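PDB 5O95: ribosomal RNA small subunit methyltransferase E from Legionella pneumophila, which probably methylates the N3 position of a specific uridine in 16S ribosomal RNA, using S-adenosyl-L-methionine as the methyl donor. Local coordinates for residues T6-Q11 with N50-A55; I57-V60 with V65-R68. All blocks are in the same frame, centred on the assembly; numbering follows the deposited sequence. Where two conformers were deposited one is given.

Contact 1 of 2, residues T6-Q11 with N50-A55; sequences TIRIYQ and NKEFTA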
loop_
_atom_site.group_PDB
_atom_site.type_symbol
_atom_site.label_atom_id
_atom_site.label_comp_id
_atom_site.label_asym_id
_atom_site.label_seq_id
_atom_site.Cartn_x
_atom_site.Cartn_y
_atom_site.Cartn_z
ATOM N N THR B 6 -17.692 15.657 -4.920
ATOM C CA THR B 6 -17.508 16.497 -6.093
ATOM C C THR B 6 -16.233 16.094 -6.828
ATOM O O THR B 6 -15.179 15.912 -6.216
ATOM C CB THR B 6 -17.470 17.979 -5.698
ATOM O OG1 THR B 6 -18.657 18.316 -4.967
ATOM C CG2 THR B 6 -17.406 18.879 -6.940
ATOM N N ILE B 7 -16.345 15.968 -8.149
ATOM C CA ILE B 7 -15.199 15.686 -8.999
ATOM C C ILE B 7 -14.185 16.821 -8.910
ATOM O O ILE B 7 -14.533 18.004 -9.047
ATOM C CB ILE B 7 -15.696 15.477 -10.437
ATOM C CG1 ILE B 7 -16.527 14.192 -10.535
ATOM C CG2 ILE B 7 -14.538 15.472 -11.418
ATOM C CD1 ILE B 7 -15.738 12.939 -10.260
ATOM N N ARG B 8 -12.913 16.467 -8.701
ATOM C CA ARG B 8 -11.807 17.411 -8.637
ATOM C C ARG B 8 -10.946 17.303 -9.888
ATOM O O ARG B 8 -10.655 16.195 -10.353
ATOM C CB ARG B 8 -10.914 17.132 -7.427
ATOM C CG ARG B 8 -11.544 17.536 -6.109
ATOM C CD ARG B 8 -10.853 16.823 -4.948
ATOM N NE ARG B 8 -9.404 16.979 -5.000
ATOM C CZ ARG B 8 -8.748 18.090 -4.667
ATOM N NH1 ARG B 8 -9.411 19.191 -4.234
ATOM N NH2 ARG B 8 -7.440 18.131 -4.775
ATOM N N ILE B 9 -10.520 18.454 -10.415
ATOM C CA ILE B 9 -9.761 18.529 -11.664
ATOM C C ILE B 9 -8.646 19.549 -11.474
ATOM O O ILE B 9 -8.909 20.697 -11.101
ATOM C CB ILE B 9 -10.654 18.961 -12.853
ATOM C CG1 ILE B 9 -11.819 17.984 -13.080
ATOM C CG2 ILE B 9 -9.833 19.142 -14.130
ATOM C CD1 ILE B 9 -11.351 16.583 -13.556
ATOM N N TYR B 10 -7.410 19.154 -11.752
ATOM C CA TYR B 10 -6.292 20.077 -11.654
ATOM C C TYR B 10 -6.260 20.964 -12.894
ATOM O O TYR B 10 -6.228 20.463 -14.025
ATOM C CB TYR B 10 -4.995 19.263 -11.633
ATOM C CG TYR B 10 -3.741 20.075 -11.797
ATOM C CD1 TYR B 10 -3.328 20.987 -10.830
ATOM C CD2 TYR B 10 -2.966 19.943 -12.948
ATOM C CE1 TYR B 10 -2.159 21.723 -10.981
ATOM C CE2 TYR B 10 -1.792 20.676 -13.119
ATOM C CZ TYR B 10 -1.395 21.565 -12.147
ATOM O OH TYR B 10 -0.231 22.276 -12.324
ATOM N N GLN B 11 -6.265 22.291 -12.681
ATOM C CA GLN B 11 -6.013 23.237 -13.764
ATOM C C GLN B 11 -5.077 24.303 -13.218
ATOM O O GLN B 11 -5.425 24.973 -12.230
ATOM C CB GLN B 11 -7.313 23.930 -14.203
ATOM C CG GLN B 11 -8.296 23.066 -14.994
ATOM C CD GLN B 11 -7.788 22.772 -16.384
ATOM O OE1 GLN B 11 -8.059 23.512 -17.342
ATOM N NE2 GLN B 11 -7.016 21.689 -16.509
ATOM N N ASN B 50 -2.869 25.348 -3.681
ATOM C CA ASN B 50 -3.744 25.274 -2.507
ATOM C C ASN B 50 -4.943 26.219 -2.594
ATOM O O ASN B 50 -5.428 26.730 -1.570
ATOM C CB ASN B 50 -2.935 25.422 -1.222
ATOM C CG ASN B 50 -1.919 24.312 -1.095
ATOM O OD1 ASN B 50 -2.291 23.147 -1.113
ATOM N ND2 ASN B 50 -0.630 24.663 -1.024
ATOM N N LYS B 51 -5.435 26.447 -3.809
ATOM C CA LYS B 51 -6.716 27.108 -4.018
ATOM C C LYS B 51 -7.667 26.139 -4.704
ATOM O O LYS B 51 -7.275 25.431 -5.640
ATOM C CB LYS B 51 -6.566 28.368 -4.869
ATOM C CG LYS B 51 -5.812 29.469 -4.151
ATOM C CD LYS B 51 -5.645 30.696 -5.046
ATOM C CE LYS B 51 -4.736 31.718 -4.393
ATOM N NZ LYS B 51 -4.506 32.876 -5.298
ATOM N N GLU B 52 -8.913 26.123 -4.240
ATOM C CA GLU B 52 -9.989 25.341 -4.840
ATOM C C GLU B 52 -10.992 26.300 -5.463
ATOM O O GLU B 52 -11.383 27.288 -4.831
ATOM C CB GLU B 52 -10.690 24.474 -3.792
ATOM C CG GLU B 52 -9.888 23.221 -3.425
ATOM C CD GLU B 52 -10.609 22.344 -2.429
ATOM O OE1 GLU B 52 -11.798 22.570 -2.121
ATOM O OE2 GLU B 52 -9.982 21.377 -1.955
ATOM N N PHE B 53 -11.402 26.008 -6.699
ATOM C CA PHE B 53 -12.321 26.853 -7.458
ATOM C C PHE B 53 -13.610 26.070 -7.647
ATOM O O PHE B 53 -13.626 25.034 -8.315
ATOM C CB PHE B 53 -11.686 27.227 -8.794
ATOM C CG PHE B 53 -10.375 27.947 -8.644
ATOM C CD1 PHE B 53 -9.187 27.223 -8.501
ATOM C CD2 PHE B 53 -10.329 29.343 -8.649
ATOM C CE1 PHE B 53 -7.980 27.877 -8.326
ATOM C CE2 PHE B 53 -9.130 30.010 -8.468
ATOM C CZ PHE B 53 -7.944 29.269 -8.327
ATOM N N THR B 54 -14.688 26.539 -7.035
ATOM C CA THR B 54 -15.972 25.880 -7.215
ATOM C C THR B 54 -16.526 26.313 -8.553
ATOM O O THR B 54 -16.629 27.517 -8.824
ATOM C CB THR B 54 -16.924 26.254 -6.082
ATOM O OG1 THR B 54 -16.361 25.837 -4.840
ATOM C CG2 THR B 54 -18.275 25.558 -6.265
ATOM N N ALA B 55 -16.860 25.349 -9.403
ATOM C CA ALA B 55 -17.202 25.652 -10.780
ATOM C C ALA B 55 -18.369 24.781 -11.208
ATOM O O ALA B 55 -18.688 23.769 -10.583
ATOM C CB ALA B 55 -16.015 25.445 -11.738
HETATM O O HOH W 1 -11.965 19.303 -2.836
#

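Contact 2 of 2, residues I57-V60 with V65-R68; sequences IERV and VFVR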
loop_
_atom_site.group_PDB
_atom_site.type_symbol
_atom_site.label_atom_id
_atom_site.label_comp_id
_atom_site.label_asym_id
_atom_site.label_seq_id
_atom_site.Cartn_x
_atom_site.Cartn_y
_atom_site.Cartn_z
ATOM N N ILE B 57 -20.290 23.325 -15.033
ATOM C CA ILE B 57 -20.100 23.174 -16.467
ATOM C C ILE B 57 -21.144 24.018 -17.178
ATOM O O ILE B 57 -22.349 23.791 -17.026
ATOM C CB ILE B 57 -20.182 21.703 -16.884
ATOM C CG1 ILE B 57 -19.037 20.938 -16.207
ATOM C CG2 ILE B 57 -20.107 21.601 -18.395
ATOM C CD1 ILE B 57 -18.882 19.499 -16.678
ATOM N N GLU B 58 -20.683 25.022 -17.918
ATOM C CA GLU B 58 -21.597 25.915 -18.613
ATOM C C GLU B 58 -21.915 25.432 -20.017
ATOM O O GLU B 58 -23.026 25.653 -20.508
ATOM C CB GLU B 58 -21.011 27.327 -18.665
ATOM C CG GLU B 58 -22.033 28.388 -19.043
ATOM C CD GLU B 58 -21.548 29.793 -18.757
ATOM O OE1 GLU B 58 -21.112 30.473 -19.711
ATOM O OE2 GLU B 58 -21.597 30.208 -17.576
ATOM N N ARG B 59 -20.976 24.747 -20.664
ATOM C CA ARG B 59 -21.166 24.326 -22.041
ATOM C C ARG B 59 -20.173 23.216 -22.349
ATOM O O ARG B 59 -19.004 23.297 -21.961
ATOM C CB ARG B 59 -20.963 25.515 -22.988
ATOM C CG ARG B 59 -20.800 25.162 -24.455
ATOM C CD ARG B 59 -20.964 26.413 -25.312
ATOM N NE ARG B 59 -20.456 27.606 -24.637
ATOM C CZ ARG B 59 -19.386 28.294 -25.025
ATOM N NH1 ARG B 59 -18.707 27.919 -26.103
ATOM N NH2 ARG B 59 -19.001 29.367 -24.340
ATOM N N VAL B 60 -20.654 22.174 -23.021
ATOM C CA VAL B 60 -19.817 21.082 -23.509
ATOM C C VAL B 60 -19.982 21.042 -25.021
ATOM O O VAL B 60 -21.037 20.635 -25.524
ATOM C CB VAL B 60 -20.186 19.730 -22.885
ATOM C CG1 VAL B 60 -19.311 18.631 -23.468
ATOM C CG2 VAL B 60 -20.042 19.769 -21.383
ATOM N N VAL B 65 -14.773 21.884 -22.966
ATOM C CA VAL B 65 -15.593 22.069 -21.774
ATOM C C VAL B 65 -15.342 23.480 -21.255
ATOM O O VAL B 65 -14.194 23.832 -20.951
ATOM C CB VAL B 65 -15.272 21.028 -20.693
ATOM C CG1 VAL B 65 -16.181 21.241 -19.489
ATOM C CG2 VAL B 65 -15.436 19.603 -21.246
ATOM N N PHE B 66 -16.413 24.277 -21.139
ATOM C CA PHE B 66 -16.355 25.620 -20.566
ATOM C C PHE B 66 -17.018 25.618 -19.190
ATOM O O PHE B 66 -18.175 25.220 -19.060
ATOM C CB PHE B 66 -17.065 26.630 -21.473
ATOM C CG PHE B 66 -16.429 26.767 -22.820
ATOM C CD1 PHE B 66 -16.788 25.921 -23.859
ATOM C CD2 PHE B 66 -15.455 27.728 -23.049
ATOM C CE1 PHE B 66 -16.190 26.033 -25.103
ATOM C CE2 PHE B 66 -14.862 27.853 -24.298
ATOM C CZ PHE B 66 -15.226 27.003 -25.320
ATOM N N VAL B 67 -16.290 26.062 -18.176
ATOM C CA VAL B 67 -16.794 26.046 -16.808
ATOM C C VAL B 67 -16.843 27.466 -16.270
ATOM O O VAL B 67 -15.997 28.306 -16.582
ATOM C CB VAL B 67 -15.993 25.113 -15.874
ATOM C CG1 VAL B 67 -15.820 23.753 -16.530
ATOM C CG2 VAL B 67 -14.650 25.731 -15.472
ATOM N N ARG B 68 -17.846 27.727 -15.447
ATOM C CA ARG B 68 -18.036 29.034 -14.839
ATOM C C ARG B 68 -17.551 28.945 -13.399
ATOM O O ARG B 68 -18.045 28.121 -12.626
ATOM C CB ARG B 68 -19.507 29.442 -14.922
ATOM C CG ARG B 68 -19.808 30.825 -14.342
ATOM C CD ARG B 68 -19.138 31.946 -15.150
ATOM N NE ARG B 68 -19.619 32.001 -16.529
ATOM C CZ ARG B 68 -19.292 32.956 -17.396
ATOM N NH1 ARG B 68 -18.474 33.930 -17.024
ATOM N NH2 ARG B 68 -19.774 32.934 -18.636
#

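Contact 1 of 2, residues T6-Q11 with N50-A55
R8 reaches from strand 8-10 over to E52 of strand 51-61, and its terminal NH1 lies 3.2 Å from E52 OE2. This salt bridge is the one direct link between the two segments, whose backbones stand well apart: R8 CA and E52 CA are separated by 9.0 Å. The carboxylate oxygen comes to the edge of the guanidinium, near its plane, but the two flat groups are turned 57° against each other, so the pair meets through one nitrogen and one oxygen and not as a two-pronged grip. A bend in the arginine chain at chi3 (51°) brings NH1 round to the acid, while E52 runs out straight beyond CG, chi2 -178°, to present OE2. Water 1 closes a small triangle: it accepts from R8 NH1 at 2.9 Å and donates to E52 OE2 at 3.0 Å, giving the same two atoms a second, indirect connection.

Both ends are held from elsewhere too. The NE of R8 donates to the backbone O of E143, and NH2 to C142 O and N148 OD1, while N148 ND2 and R77 NH1 both bind E52 OE2. With partners on all three of its nitrogens, the guanidinium has little freedom to rotate, and the nearby cationic groups would be expected to favour a charged E52 carboxylate. F46 adds a cation-pi contact to R8.

Strand 42-46 lies between strands 8-10 and 51-61 in the mixed sheet, so the ion pair spans an intervening strand, with the E52 side chain touching T44 on the way. Beyond the sheet, R8 meets the end of helix 124-145 and the loop that follows, tying the N-terminal PUA-like part to the methyltransferase part of the chain.

Contact 2 of 2, residues I57-V60 with V65-R68
In the conformer given here (a second was deposited), R59 lays its guanidinium flat on the ring of F66, with planes 19° apart and R59 CZ 4.0 Å from the ring centroid. This cation-pi stack is offset: R59 NH1 sits over the rim, 3.3 Å from F66 CE1. In this copy CG stands anti to N (chi1 166°) and a bend at chi3 folds the guanidinium over the ring.

Next to it, R68 takes hold of E58 side-on through two nearly straight bonds, NE donating to OE2 at 2.9 Å and NH2 to OE1 at 3.0 Å. OE1 uses its syn lone pair; OE2 is met on the syn side but out of the carboxylate plane, the two flat groups being turned 30° apart. Bends at chi2 and chi3 turn this arginine back toward the acid, and its NH1 donates to G18 O.

Strands 51-61 and 64-74 form an antiparallel hairpin in the PUA-type domain, interrupted by a classic beta bulge: E58 and R59 both face F66. F66 O accepts from E58 N at 2.8 Å and from R59 N at 3.3 Å, while F66 N returns a bond to R59 O.

I57, V65 and V67 point to the sheet face away from F66. There I57 CG2 meets V65 CG1 at 4.1 Å, with L43 of strand 42-46 packed against I57 and V67.

Strand 51-61 carries both contacts, which lie in series along the chain with centres about 14 Å apart. Contact 1 uses the start of the strand, bridging past strand 42-46 to the edge strand 8-10; contact 2 uses its far part, paired with strand 64-74 on the other side. They meet at A55, whose CB packs 3.5 Å from R68 O and 4.0 Å from V67 CG2. Neither belongs to the S-adenosyl-L-methionine site, whose residues, among them L174, G197 and L220, fall in the SPOUT-family methyltransferase region. Contact 1 faces that region through helix 124-145, whereas contact 2 lies farther out, its centre about 29 Å from the chain's centre against about 18 Å.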